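PDB 4RD8: DUF5636 domain-containing protein from Legionella pneumophila subsp. pneumophila str. Philadelphia 1, which is of unknown function but adopts a single-chain, strand-free fold of helices joined by long loops that represents the DUF5636 family. Local coordinates for residues E46-L51 against L137-K141. The protein carries 3 engineered substitutions. Coordinates in Å, arbitrary orientation, origin at the centre of the assembly. Residues are numbered along the deposited sequence.
Sequences EQLIEL and LIILK
Build two α-helical pieces, 46-51 and 137-141, whose local axes cross nearly at right angles (96°) and come within 9.3 Å; Gln47 and Leu137 face each other with CA atoms 5.6 Å apart. Such a steep crossing keeps the contact short: about a turn and a half of 46-51 against little more than one turn of 137-141. Leu137, in the m,t rotamer, has a sideways CA-to-CB bond but sends its branched end toward the other helix: CD2 makes apolar contacts with Gln47 CB (3.6 Å) and Leu48 CD2 (3.7 Å), and lies 3.6 Å from Leu48 N. Its carbonyl O, already bonded within the helix to Lys141 N, lies 3.5 Å from Gln47 CG. Leu140, one turn along and also m,t, aims its CA-to-CB bond at the partner; CB is 3.7 Å from Gln47 CG, while CD1 reaches Leu51 CB at 4.2 Å and, loosely, Glu50 CG at 4.4 Å. Gln47 suits the crossing point because its methylene groups pack between Leu137 and Leu140. Lys141, on the more open margin and trans but for a p chi2, places NZ 4.4 Å from Glu46 OE1, beyond a salt bridge; water 1 links them, 2.7 Å from each. This is orthogonal helix packing, with leucines and the methylenes of a buried glutamine at the crossing and a hydrated charged edge. It joins helix 41-61 to helix 130-144, with Leu51 continuing onto helix 69-85, Leu48 and Leu137 onto helix 195-204, and Leu137 and Lys141 also meeting Tyr37 of helix 25-38.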
loop_
_atom_site.group_PDB
_atom_site.type_symbol
_atom_site.label_atom_id
_atom_site.label_comp_id
_atom_site.label_asym_id
_atom_site.label_seq_id
_atom_site.Cartn_x
_atom_site.Cartn_y
_atom_site.Cartn_z
ATOM N N GLU A 46 11.063 -7.558 5.966
ATOM C CA GLU A 46 12.005 -6.598 6.530
ATOM C C GLU A 46 11.312 -5.266 6.818
ATOM O O GLU A 46 11.523 -4.674 7.874
ATOM C CB GLU A 46 13.218 -6.416 5.612
ATOM C CG GLU A 46 14.057 -7.688 5.459
ATOM C CD GLU A 46 15.285 -7.496 4.587
ATOM O OE1 GLU A 46 15.317 -6.516 3.819
ATOM O OE2 GLU A 46 16.223 -8.325 4.673
ATOM N N GLN A 47 10.480 -4.802 5.889
ATOM C CA GLN A 47 9.713 -3.577 6.118
ATOM C C GLN A 47 8.549 -3.764 7.100
ATOM O O GLN A 47 8.173 -2.828 7.798
ATOM C CB GLN A 47 9.248 -2.943 4.797
ATOM C CG GLN A 47 10.326 -2.114 4.103
ATOM C CD GLN A 47 11.527 -2.950 3.691
ATOM O OE1 GLN A 47 11.385 -3.922 2.950
ATOM N NE2 GLN A 47 12.711 -2.591 4.188
ATOM N N LEU A 48 7.976 -4.965 7.153
ATOM C CA LEU A 48 6.938 -5.255 8.147
ATOM C C LEU A 48 7.516 -5.246 9.559
ATOM O O LEU A 48 6.889 -4.742 10.497
ATOM C CB LEU A 48 6.242 -6.597 7.866
ATOM C CG LEU A 48 5.280 -6.638 6.684
ATOM C CD1 LEU A 48 4.891 -8.072 6.356
ATOM C CD2 LEU A 48 4.025 -5.830 7.006
ATOM N N ILE A 49 8.714 -5.811 9.707
ATOM C CA ILE A 49 9.447 -5.733 10.963
ATOM C C ILE A 49 9.686 -4.270 11.356
ATOM O O ILE A 49 9.495 -3.894 12.516
ATOM C CB ILE A 49 10.790 -6.501 10.875
ATOM C CG1 ILE A 49 10.526 -8.011 10.854
ATOM C CG2 ILE A 49 11.692 -6.143 12.043
ATOM C CD1 ILE A 49 11.714 -8.838 10.433
ATOM N N GLU A 50 10.075 -3.447 10.384
ATOM C CA GLU A 50 10.353 -2.034 10.640
ATOM C C GLU A 50 9.074 -1.309 11.055
ATOM O O GLU A 50 9.081 -0.520 12.004
ATOM C CB GLU A 50 10.979 -1.375 9.400
ATOM C CG GLU A 50 11.199 0.137 9.506
ATOM C CD GLU A 50 12.239 0.523 10.551
ATOM O OE1 GLU A 50 13.192 -0.259 10.791
ATOM O OE2 GLU A 50 12.107 1.619 11.138
ATOM N N LEU A 51 7.981 -1.599 10.354
ATOM C CA LEU A 51 6.689 -0.986 10.656
ATOM C C LEU A 51 6.249 -1.402 12.053
ATOM O O LEU A 51 5.769 -0.575 12.840
ATOM C CB LEU A 51 5.643 -1.405 9.624
ATOM C CG LEU A 51 4.255 -0.777 9.781
ATOM C CD1 LEU A 51 4.322 0.723 9.563
ATOM C CD2 LEU A 51 3.262 -1.424 8.815
ATOM N N LEU A 137 4.930 -0.099 2.980
ATOM C CA LEU A 137 6.056 -1.024 2.804
ATOM C C LEU A 137 6.965 -0.556 1.655
ATOM O O LEU A 137 8.195 -0.563 1.774
ATOM C CB LEU A 137 5.555 -2.455 2.559
ATOM C CG LEU A 137 4.759 -3.072 3.721
ATOM C CD1 LEU A 137 4.180 -4.420 3.301
ATOM C CD2 LEU A 137 5.636 -3.238 4.972
ATOM N N ILE A 138 6.345 -0.159 0.551
ATOM C CA ILE A 138 7.051 0.414 -0.592
ATOM C C ILE A 138 7.857 1.653 -0.198
ATOM O O ILE A 138 9.037 1.770 -0.550
ATOM C CB ILE A 138 6.060 0.769 -1.704
ATOM C CG1 ILE A 138 5.585 -0.510 -2.379
ATOM C CG2 ILE A 138 6.692 1.689 -2.752
ATOM C CD1 ILE A 138 4.231 -0.340 -3.033
ATOM N N ILE A 139 7.228 2.563 0.539
ATOM C CA ILE A 139 7.900 3.786 0.985
ATOM C C ILE A 139 9.047 3.486 1.943
ATOM O O ILE A 139 10.134 4.019 1.779
ATOM C CB ILE A 139 6.908 4.771 1.634
ATOM C CG1 ILE A 139 5.863 5.190 0.601
ATOM C CG2 ILE A 139 7.637 5.989 2.219
ATOM C CD1 ILE A 139 4.518 5.619 1.217
ATOM N N LEU A 140 8.809 2.642 2.947
ATOM C CA LEU A 140 9.879 2.234 3.860
ATOM C C LEU A 140 11.033 1.540 3.135
ATOM O O LEU A 140 12.193 1.745 3.480
ATOM C CB LEU A 140 9.338 1.331 4.975
ATOM C CG LEU A 140 8.367 1.997 5.962
ATOM C CD1 LEU A 140 7.726 0.939 6.859
ATOM C CD2 LEU A 140 9.084 3.026 6.821
ATOM N N LYS A 141 10.724 0.722 2.131
ATOM C CA LYS A 141 11.788 0.077 1.364
ATOM C C LYS A 141 12.662 1.136 0.689
ATOM O O LYS A 141 13.887 1.079 0.776
ATOM C CB LYS A 141 11.205 -0.885 0.321
ATOM C CG LYS A 141 12.246 -1.587 -0.551
ATOM C CD LYS A 141 13.218 -2.409 0.259
ATOM C CE LYS A 141 14.094 -3.254 -0.663
ATOM N NZ LYS A 141 14.993 -4.152 0.102
HETATM O O HOH W 1 13.671 -5.433 2.044
#